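Local atomic coordinates of pyridoxal 5'-phosphate synthase subunit PdxT (Thermus thermophilus, PDB entry 2YWD), a protein that probably hydrolyses glutamine to glutamate and ammonia, and passes the ammonia to its partner PdxS for the synthesis of pyridoxal 5'-phosphate. Residues A[64-69]-A[98-103]; A[18-23]-A[180-185]; A[121-126]-A[157-162]. All blocks are in the same frame, centred on the assembly; numbering follows the deposited sequence.

Contact 1: residues A[64-69]-A[98-103]; sequences DEVRKR and PRLGVL
Arg-67, on helix 62-71 of this class I glutamine amidotransferase fold, reaches across to the loop leading into strand 103-108 and grips the carbonyl oxygen of Leu-100 in two ways. Its NH2 donates to Leu-100 O at 3.0 Å, with the N-H bent moderately away from the straight line (151°). Its NE gives a hydrogen to a water that in turn donates to Leu-100 O, so this one oxygen accepts two bonds. The side chains slide past each other in opposite directions: Leu-100 CD1 lies over the rim of one guanidinium face and meets Arg-67 CB at 3.6 Å. Arginine suits the place because its methylenes pack on the leucine while its head serves the backbone. The other leucine methyl, CD2, touches Val-66 CG1 at 3.8 Å, the two side chains crossing almost perpendicularly. Both are buried against Leu-77 and Trp-86, where compact apolar groups fit.

What steers the guanidinium is a bend at chi3 (-64°) together with acidic partners on its own helix. Glu-63 forms a salt bridge to NH2, and Asp-64 OD2 offers its anti lone pair to Arg-67 NH1 at 3.0 Å, only 4° out of the guanidinium plane.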
loop_
_atom_site.group_PDB
_atom_site.type_symbol
_atom_site.label_atom_id
_atom_site.label_comp_id
_atom_site.label_asym_id
_atom_site.label_seq_id
_atom_site.Cartn_x
_atom_site.Cartn_y
_atom_site.Cartn_z
ATOM N N ASP A 64 6.612 12.378 7.893
ATOM C CA ASP A 64 7.568 13.336 7.357
ATOM C C ASP A 64 8.886 12.710 6.893
ATOM O O ASP A 64 9.415 13.084 5.846
ATOM C CB ASP A 64 7.811 14.428 8.400
ATOM C CG ASP A 64 6.533 15.181 8.746
ATOM O OD1 ASP A 64 6.402 15.661 9.891
ATOM O OD2 ASP A 64 5.656 15.291 7.863
ATOM N N GLU A 65 9.410 11.754 7.657
ATOM C CA GLU A 65 10.661 11.097 7.283
ATOM C C GLU A 65 10.448 10.256 6.028
ATOM O O GLU A 65 11.298 10.224 5.136
ATOM C CB GLU A 65 11.164 10.217 8.428
ATOM C CG GLU A 65 12.512 9.535 8.180
ATOM C CD GLU A 65 13.635 10.514 7.862
ATOM O OE1 GLU A 65 13.580 11.670 8.333
ATOM O OE2 GLU A 65 14.584 10.123 7.150
ATOM N N VAL A 66 9.310 9.576 5.951
ATOM C CA VAL A 66 9.023 8.768 4.777
ATOM C C VAL A 66 8.933 9.678 3.547
ATOM O O VAL A 66 9.472 9.352 2.487
ATOM C CB VAL A 66 7.706 7.981 4.944
ATOM C CG1 VAL A 66 7.291 7.379 3.622
ATOM C CG2 VAL A 66 7.888 6.876 5.983
ATOM N N ARG A 67 8.260 10.819 3.688
ATOM C CA ARG A 67 8.130 11.749 2.569
ATOM C C ARG A 67 9.518 12.150 2.060
ATOM O O ARG A 67 9.770 12.195 0.851
ATOM C CB ARG A 67 7.347 13.002 2.994
ATOM C CG ARG A 67 7.110 13.989 1.854
ATOM C CD ARG A 67 6.235 15.185 2.261
ATOM N NE ARG A 67 4.872 14.795 2.624
ATOM C CZ ARG A 67 4.427 14.679 3.871
ATOM N NH1 ARG A 67 5.234 14.931 4.898
ATOM N NH2 ARG A 67 3.176 14.293 4.095
ATOM N N LYS A 68 10.414 12.432 2.998
ATOM C CA LYS A 68 11.780 12.825 2.674
ATOM C C LYS A 68 12.530 11.689 1.972
ATOM O O LYS A 68 13.210 11.905 0.967
ATOM C CB LYS A 68 12.515 13.220 3.958
ATOM C CG LYS A 68 13.978 13.573 3.761
ATOM C CD LYS A 68 14.674 13.775 5.099
ATOM C CE LYS A 68 16.165 14.025 4.916
ATOM N NZ LYS A 68 16.819 12.913 4.169
ATOM N N ARG A 69 12.393 10.479 2.504
ATOM C CA ARG A 69 13.057 9.309 1.936
ATOM C C ARG A 69 12.589 8.998 0.511
ATOM O O ARG A 69 13.405 8.693 -0.360
ATOM C CB ARG A 69 12.827 8.088 2.839
ATOM C CG ARG A 69 13.542 8.156 4.193
ATOM C CD ARG A 69 15.053 8.008 4.034
ATOM N NE ARG A 69 15.397 6.728 3.425
ATOM C CZ ARG A 69 15.345 5.559 4.059
ATOM N NH1 ARG A 69 14.973 5.504 5.332
ATOM N NH2 ARG A 69 15.639 4.440 3.409
ATOM N N PRO A 98 -5.061 12.812 8.091
ATOM C CA PRO A 98 -3.602 12.662 8.138
ATOM C C PRO A 98 -3.158 11.586 7.151
ATOM O O PRO A 98 -3.686 10.474 7.168
ATOM C CB PRO A 98 -3.344 12.253 9.585
ATOM C CG PRO A 98 -4.460 12.929 10.333
ATOM C CD PRO A 98 -5.649 12.680 9.438
ATOM N N ARG A 99 -2.196 11.916 6.294
ATOM C CA ARG A 99 -1.709 10.964 5.300
ATOM C C ARG A 99 -0.403 11.439 4.685
ATOM O O ARG A 99 -0.022 12.598 4.857
ATOM C CB ARG A 99 -2.749 10.799 4.195
ATOM C CG ARG A 99 -3.049 12.093 3.451
ATOM C CD ARG A 99 -4.175 11.893 2.451
ATOM N NE ARG A 99 -4.466 13.097 1.678
ATOM C CZ ARG A 99 -5.150 14.141 2.136
ATOM N NH1 ARG A 99 -5.623 14.140 3.376
ATOM N NH2 ARG A 99 -5.370 15.186 1.344
ATOM N N LEU A 100 0.279 10.543 3.973
ATOM C CA LEU A 100 1.538 10.882 3.313
ATOM C C LEU A 100 1.233 11.739 2.085
ATOM O O LEU A 100 1.835 12.795 1.893
ATOM C CB LEU A 100 2.292 9.615 2.887
ATOM C CG LEU A 100 3.594 9.855 2.113
ATOM C CD1 LEU A 100 4.555 10.693 2.956
ATOM C CD2 LEU A 100 4.227 8.517 1.751
ATOM N N GLY A 101 0.309 11.261 1.255
ATOM C CA GLY A 101 -0.106 12.001 0.076
ATOM C C GLY A 101 0.872 12.163 -1.073
ATOM O O GLY A 101 0.806 13.156 -1.795
ATOM N N VAL A 102 1.766 11.200 -1.265
ATOM C CA VAL A 102 2.740 11.293 -2.348
ATOM C C VAL A 102 2.184 10.769 -3.675
ATOM O O VAL A 102 2.591 11.214 -4.749
ATOM C CB VAL A 102 4.038 10.515 -1.998
ATOM C CG1 VAL A 102 3.739 9.034 -1.836
ATOM C CG2 VAL A 102 5.088 10.735 -3.076
ATOM N N LEU A 103 1.248 9.828 -3.599
ATOM C CA LEU A 103 0.652 9.252 -4.801
ATOM C C LEU A 103 -0.379 10.196 -5.423
ATOM O O LEU A 103 -1.330 10.610 -4.759
ATOM C CB LEU A 103 -0.013 7.916 -4.457
ATOM C CG LEU A 103 -0.746 7.191 -5.585
ATOM C CD1 LEU A 103 0.254 6.745 -6.638
ATOM C CD2 LEU A 103 -1.502 5.995 -5.018
HETATM O O HOH W 1 3.268 14.550 0.309
#

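Contact 2: residues A[18-23]-A[180-185]; sequences KEALKR and RLHRYF
Ala-20 sets its single methyl group over one face of the His-182 imidazole, a CH-pi contact in which CB stands 4.0 Å from the ring centroid. The methyl is displaced toward the rim, and Ala-20 CB is equally close, at 3.8 Å, to His-182 NE2 and to His-182 CE1. The ring gets there because CG lies anti to the carbonyl carbon, beside the backbone N (chi1 -79°), while chi2 of 74° swings the ring plane so that one flat side faces the alanine. Leu-21 meets the same ring at CD2: its own CD2 approaches His-182 CD2 obliquely at 3.9 Å, and the two side chains cross at about a right angle.

Helices 14-22 and 180-189 thus pack side by side in one helical layer of the three-layer alpha/beta/alpha sandwich of class I amidotransferases, over the parallel strands of its central sheet. Leu-21 reaches down to Val-5, Val-7 and Ile-44, and His-182 also rests on Ile-44. Alanine suits its position because its methyl alone already touches the ring face. The polar end of the buried ring is not left to the apolar neighbours: NE2 is hydrogen-bonded to His-17 ND1, the two ring planes inclined at about 50°. With a leucine in place of His-182, His-17 would probably lose this mate, and Ala-20 would lose the flat surface it lies on. The His-182 side chain also comes within about 4 Å of that of Glu-174, predicted to belong to the charge relay.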
loop_
_atom_site.group_PDB
_atom_site.type_symbol
_atom_site.label_atom_id
_atom_site.label_comp_id
_atom_site.label_asym_id
_atom_site.label_seq_id
_atom_site.Cartn_x
_atom_site.Cartn_y
_atom_site.Cartn_z
ATOM N N LYS A 18 4.020 -9.618 7.098
ATOM C CA LYS A 18 5.261 -10.226 7.571
ATOM C C LYS A 18 5.266 -11.701 7.172
ATOM O O LYS A 18 6.282 -12.231 6.732
ATOM C CB LYS A 18 5.375 -10.110 9.091
ATOM C CG LYS A 18 5.440 -8.685 9.611
ATOM C CD LYS A 18 5.628 -8.652 11.128
ATOM C CE LYS A 18 7.038 -9.077 11.544
ATOM N NZ LYS A 18 7.378 -10.479 11.167
ATOM N N GLU A 19 4.120 -12.355 7.333
ATOM C CA GLU A 19 3.984 -13.764 6.983
ATOM C C GLU A 19 4.160 -13.959 5.485
ATOM O O GLU A 19 4.826 -14.896 5.045
ATOM C CB GLU A 19 2.613 -14.286 7.411
ATOM C CG GLU A 19 2.403 -14.313 8.910
ATOM C CD GLU A 19 0.982 -14.675 9.287
ATOM O OE1 GLU A 19 0.694 -14.771 10.501
ATOM O OE2 GLU A 19 0.151 -14.862 8.371
ATOM N N ALA A 20 3.561 -13.070 4.698
ATOM C CA ALA A 20 3.670 -13.156 3.250
ATOM C C ALA A 20 5.123 -12.971 2.823
ATOM O O ALA A 20 5.598 -13.640 1.903
ATOM C CB ALA A 20 2.786 -12.100 2.589
ATOM N N LEU A 21 5.828 -12.068 3.497
ATOM C CA LEU A 21 7.226 -11.797 3.178
ATOM C C LEU A 21 8.152 -12.966 3.504
ATOM O O LEU A 21 9.231 -13.088 2.924
ATOM C CB LEU A 21 7.698 -10.527 3.898
ATOM C CG LEU A 21 7.151 -9.219 3.308
ATOM C CD1 LEU A 21 7.480 -8.041 4.220
ATOM C CD2 LEU A 21 7.751 -9.007 1.923
ATOM N N LYS A 22 7.739 -13.827 4.429
ATOM C CA LYS A 22 8.562 -14.979 4.779
ATOM C C LYS A 22 8.733 -15.891 3.566
ATOM O O LYS A 22 9.779 -16.514 3.392
ATOM C CB LYS A 22 7.929 -15.770 5.928
ATOM C CG LYS A 22 7.895 -15.029 7.254
ATOM C CD LYS A 22 7.315 -15.898 8.370
ATOM C CE LYS A 22 5.865 -16.276 8.095
ATOM N NZ LYS A 22 5.252 -17.050 9.214
ATOM N N ARG A 23 7.708 -15.956 2.720
ATOM C CA ARG A 23 7.762 -16.798 1.530
ATOM C C ARG A 23 8.807 -16.304 0.538
ATOM O O ARG A 23 9.156 -17.004 -0.412
ATOM C CB ARG A 23 6.389 -16.865 0.854
ATOM C CG ARG A 23 5.315 -17.490 1.732
ATOM C CD ARG A 23 4.135 -18.000 0.916
ATOM N NE ARG A 23 3.104 -18.569 1.780
ATOM C CZ ARG A 23 2.287 -17.850 2.547
ATOM N NH1 ARG A 23 2.370 -16.526 2.553
ATOM N NH2 ARG A 23 1.397 -18.456 3.323
ATOM N N ARG A 180 3.957 -13.426 -5.290
ATOM C CA ARG A 180 4.420 -12.765 -6.505
ATOM C C ARG A 180 4.258 -11.250 -6.570
ATOM O O ARG A 180 5.079 -10.571 -7.187
ATOM C CB ARG A 180 3.771 -13.408 -7.728
ATOM C CG ARG A 180 4.300 -14.807 -8.027
ATOM C CD ARG A 180 3.637 -15.347 -9.273
ATOM N NE ARG A 180 2.193 -15.393 -9.091
ATOM C CZ ARG A 180 1.312 -15.203 -10.063
ATOM N NH1 ARG A 180 1.723 -14.948 -11.300
ATOM N NH2 ARG A 180 0.015 -15.266 -9.793
ATOM N N LEU A 181 3.204 -10.709 -5.963
ATOM C CA LEU A 181 3.036 -9.263 -5.986
ATOM C C LEU A 181 4.042 -8.641 -5.016
ATOM O O LEU A 181 4.566 -7.554 -5.264
ATOM C CB LEU A 181 1.596 -8.869 -5.621
ATOM C CG LEU A 181 1.244 -7.382 -5.771
ATOM C CD1 LEU A 181 1.783 -6.828 -7.096
ATOM C CD2 LEU A 181 -0.280 -7.213 -5.694
ATOM N N HIS A 182 4.323 -9.333 -3.914
ATOM C CA HIS A 182 5.302 -8.829 -2.955
ATOM C C HIS A 182 6.689 -8.846 -3.593
ATOM O O HIS A 182 7.473 -7.910 -3.424
ATOM C CB HIS A 182 5.313 -9.677 -1.679
ATOM C CG HIS A 182 4.190 -9.370 -0.737
ATOM N ND1 HIS A 182 2.890 -9.765 -0.970
ATOM C CD2 HIS A 182 4.174 -8.694 0.437
ATOM C CE1 HIS A 182 2.122 -9.348 0.020
ATOM N NE2 HIS A 182 2.875 -8.696 0.886
ATOM N N ARG A 183 6.994 -9.912 -4.328
ATOM C CA ARG A 183 8.296 -10.013 -4.992
ATOM C C ARG A 183 8.421 -8.907 -6.040
ATOM O O ARG A 183 9.481 -8.298 -6.195
ATOM C CB ARG A 183 8.466 -11.393 -5.646
ATOM C CG ARG A 183 9.739 -11.534 -6.495
ATOM C CD ARG A 183 11.002 -11.268 -5.681
ATOM N NE ARG A 183 11.333 -12.367 -4.779
ATOM C CZ ARG A 183 12.267 -12.303 -3.834
ATOM N NH1 ARG A 183 12.960 -11.184 -3.659
ATOM N NH2 ARG A 183 12.526 -13.361 -3.078
ATOM N N TYR A 184 7.331 -8.648 -6.760
ATOM C CA TYR A 184 7.313 -7.595 -7.775
ATOM C C TYR A 184 7.727 -6.283 -7.106
ATOM O O TYR A 184 8.524 -5.511 -7.650
ATOM C CB TYR A 184 5.903 -7.461 -8.361
ATOM C CG TYR A 184 5.721 -6.288 -9.299
ATOM C CD1 TYR A 184 6.172 -6.344 -10.619
ATOM C CD2 TYR A 184 5.116 -5.112 -8.860
ATOM C CE1 TYR A 184 6.022 -5.252 -11.480
ATOM C CE2 TYR A 184 4.965 -4.019 -9.706
ATOM C CZ TYR A 184 5.419 -4.094 -11.014
ATOM O OH TYR A 184 5.270 -3.011 -11.854
ATOM N N PHE A 185 7.180 -6.039 -5.918
ATOM C CA PHE A 185 7.492 -4.831 -5.159
ATOM C C PHE A 185 8.959 -4.792 -4.729
ATOM O O PHE A 185 9.632 -3.768 -4.878
ATOM C CB PHE A 185 6.585 -4.727 -3.923
ATOM C CG PHE A 185 6.967 -3.612 -2.981
ATOM C CD1 PHE A 185 7.075 -2.301 -3.440
ATOM C CD2 PHE A 185 7.233 -3.877 -1.641
ATOM C CE1 PHE A 185 7.447 -1.267 -2.576
ATOM C CE2 PHE A 185 7.606 -2.850 -0.766
ATOM C CZ PHE A 185 7.712 -1.543 -1.236
#

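Contact 3: residues A[121-126]-A[157-162]; sequences EDLEVE and LPVLVR
Leu-123 and Val-159 reach toward each other tip to tip, Leu-123 CD1 meeting Val-159 CG2 at 4.0 Å. The second pair is turned differently: Val-125 and Leu-160 cross at about a right angle, and Val-125 CG1 touches Leu-160 CD2 at 3.7 Å. Each pair joins one long and one short aliphatic chain, the longer leucine covering most of the distance and the compact beta-branched valine the rest; the CA atoms of Leu-123 and Val-159 are 9.0 Å apart, those of Val-125 and Leu-160 8.0 Å. Val-159 CG2 sits between the backbone N and the carbonyl carbon, the more hindered site, and it is this methyl that makes the contact. Leu-160 has its CG anti to the backbone N (chi1 179°), which carries CD2 out to the valine.

All four side chains are buried, and Phe-135 of the neighbouring strand 129-136 packs on both Leu-123 and Val-159. In a regular strand consecutive residues would face opposite ways, yet both Val-159 and Leu-160 point toward residues 121-126. The cause is a classic beta bulge, in which both residues face Ala-152 of strand 149-154; at this bulge the central sheet packs against the beta-hairpin of strands 118-125 and 129-136.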
loop_
_atom_site.group_PDB
_atom_site.type_symbol
_atom_site.label_atom_id
_atom_site.label_comp_id
_atom_site.label_asym_id
_atom_site.label_seq_id
_atom_site.Cartn_x
_atom_site.Cartn_y
_atom_site.Cartn_z
ATOM N N GLU A 121 -11.859 -11.427 -6.498
ATOM C CA GLU A 121 -11.845 -11.419 -7.954
ATOM C C GLU A 121 -10.481 -11.803 -8.509
ATOM O O GLU A 121 -9.450 -11.397 -7.972
ATOM C CB GLU A 121 -12.174 -10.017 -8.483
ATOM C CG GLU A 121 -13.564 -9.500 -8.178
ATOM C CD GLU A 121 -14.644 -10.260 -8.921
ATOM O OE1 GLU A 121 -14.340 -10.820 -9.997
ATOM O OE2 GLU A 121 -15.797 -10.281 -8.438
ATOM N N ASP A 122 -10.469 -12.576 -9.590
ATOM C CA ASP A 122 -9.198 -12.922 -10.211
ATOM C C ASP A 122 -8.817 -11.715 -11.052
ATOM O O ASP A 122 -9.622 -11.225 -11.840
ATOM C CB ASP A 122 -9.336 -14.169 -11.077
ATOM C CG ASP A 122 -9.435 -15.428 -10.248
ATOM O OD1 ASP A 122 -8.549 -15.635 -9.385
ATOM O OD2 ASP A 122 -10.393 -16.204 -10.451
ATOM N N LEU A 123 -7.596 -11.227 -10.875
ATOM C CA LEU A 123 -7.147 -10.046 -11.599
ATOM C C LEU A 123 -5.969 -10.305 -12.529
ATOM O O LEU A 123 -5.147 -11.187 -12.284
ATOM C CB LEU A 123 -6.749 -8.952 -10.603
ATOM C CG LEU A 123 -7.698 -8.666 -9.435
ATOM C CD1 LEU A 123 -6.979 -7.818 -8.401
ATOM C CD2 LEU A 123 -8.954 -7.968 -9.935
ATOM N N GLU A 124 -5.898 -9.525 -13.600
ATOM C CA GLU A 124 -4.799 -9.632 -14.544
ATOM C C GLU A 124 -3.833 -8.503 -14.234
ATOM O O GLU A 124 -4.159 -7.330 -14.413
ATOM C CB GLU A 124 -5.307 -9.520 -15.980
ATOM C CG GLU A 124 -5.863 -10.822 -16.516
ATOM C CD GLU A 124 -4.855 -11.952 -16.401
ATOM O OE1 GLU A 124 -3.731 -11.803 -16.933
ATOM O OE2 GLU A 124 -5.184 -12.982 -15.775
ATOM N N VAL A 125 -2.648 -8.865 -13.749
ATOM C CA VAL A 125 -1.627 -7.888 -13.394
ATOM C C VAL A 125 -0.560 -7.814 -14.477
ATOM O O VAL A 125 0.033 -8.825 -14.851
ATOM C CB VAL A 125 -0.964 -8.254 -12.051
ATOM C CG1 VAL A 125 0.095 -7.227 -11.694
ATOM C CG2 VAL A 125 -2.020 -8.335 -10.961
ATOM N N GLU A 126 -0.323 -6.610 -14.983
ATOM C CA GLU A 126 0.664 -6.410 -16.034
ATOM C C GLU A 126 2.041 -6.908 -15.606
ATOM O O GLU A 126 2.550 -6.536 -14.548
ATOM C CB GLU A 126 0.743 -4.928 -16.407
ATOM C CG GLU A 126 1.760 -4.619 -17.498
ATOM C CD GLU A 126 1.879 -3.134 -17.781
ATOM O OE1 GLU A 126 2.141 -2.366 -16.829
ATOM O OE2 GLU A 126 1.716 -2.734 -18.953
ATOM N N LEU A 157 -11.990 -0.622 -13.800
ATOM C CA LEU A 157 -11.588 0.125 -12.610
ATOM C C LEU A 157 -10.189 -0.230 -12.111
ATOM O O LEU A 157 -9.901 -1.386 -11.817
ATOM C CB LEU A 157 -12.598 -0.102 -11.478
ATOM C CG LEU A 157 -12.334 0.620 -10.154
ATOM C CD1 LEU A 157 -12.426 2.141 -10.348
ATOM C CD2 LEU A 157 -13.349 0.152 -9.114
ATOM N N PRO A 158 -9.301 0.770 -12.015
ATOM C CA PRO A 158 -7.932 0.548 -11.540
ATOM C C PRO A 158 -7.948 0.048 -10.095
ATOM O O PRO A 158 -8.641 0.625 -9.256
ATOM C CB PRO A 158 -7.302 1.936 -11.637
ATOM C CG PRO A 158 -8.051 2.576 -12.759
ATOM C CD PRO A 158 -9.474 2.166 -12.463
ATOM N N VAL A 159 -7.197 -1.015 -9.814
ATOM C CA VAL A 159 -7.117 -1.564 -8.460
ATOM C C VAL A 159 -5.673 -1.744 -7.993
ATOM O O VAL A 159 -5.422 -1.987 -6.815
ATOM C CB VAL A 159 -7.869 -2.910 -8.336
ATOM C CG1 VAL A 159 -9.361 -2.682 -8.572
ATOM C CG2 VAL A 159 -7.314 -3.923 -9.319
ATOM N N LEU A 160 -4.731 -1.642 -8.926
ATOM C CA LEU A 160 -3.303 -1.735 -8.607
ATOM C C LEU A 160 -2.634 -0.659 -9.450
ATOM O O LEU A 160 -2.706 -0.696 -10.678
ATOM C CB LEU A 160 -2.720 -3.105 -8.967
ATOM C CG LEU A 160 -1.213 -3.237 -8.671
ATOM C CD1 LEU A 160 -0.977 -3.096 -7.167
ATOM C CD2 LEU A 160 -0.684 -4.583 -9.157
ATOM N N VAL A 161 -2.001 0.309 -8.792
ATOM C CA VAL A 161 -1.359 1.396 -9.514
ATOM C C VAL A 161 0.067 1.623 -9.044
ATOM O O VAL A 161 0.422 1.293 -7.914
ATOM C CB VAL A 161 -2.147 2.711 -9.355
ATOM C CG1 VAL A 161 -3.577 2.525 -9.841
ATOM C CG2 VAL A 161 -2.132 3.155 -7.898
ATOM N N ARG A 162 0.878 2.201 -9.921
ATOM C CA ARG A 162 2.273 2.468 -9.606
ATOM C C ARG A 162 2.718 3.851 -10.070
ATOM O O ARG A 162 2.340 4.313 -11.146
ATOM C CB ARG A 162 3.167 1.402 -10.248
ATOM C CG ARG A 162 4.660 1.674 -10.108
ATOM C CD ARG A 162 5.507 0.566 -10.724
ATOM N NE ARG A 162 6.933 0.887 -10.655
ATOM C CZ ARG A 162 7.915 0.082 -11.055
ATOM N NH1 ARG A 162 7.645 -1.115 -11.560
ATOM N NH2 ARG A 162 9.176 0.480 -10.953
#

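Contact 1 lies across the chain's centre from the other two, its centre about 23 Å from that of contact 2 and about 24 Å from that of contact 3. It still reaches contact 3 through Leu-103 CD2, 4.1 Å from Val-161 CG2. Contacts 2 and 3, with centres about 17 Å apart, are joined by Leu-181 CD1 packing 3.9 Å from Leu-160 CD2 and by a probable hydrogen bond between Tyr-184 OH and Arg-162 NH1. Between side chains, His-182 of contact 2 comes within about 4 Å of Glu-174 of the predicted triad, and Arg-99 of contact 1 lies about 8 Å from Ser-50 and about 9 Å from Arg-109, both predicted to bind glutamine.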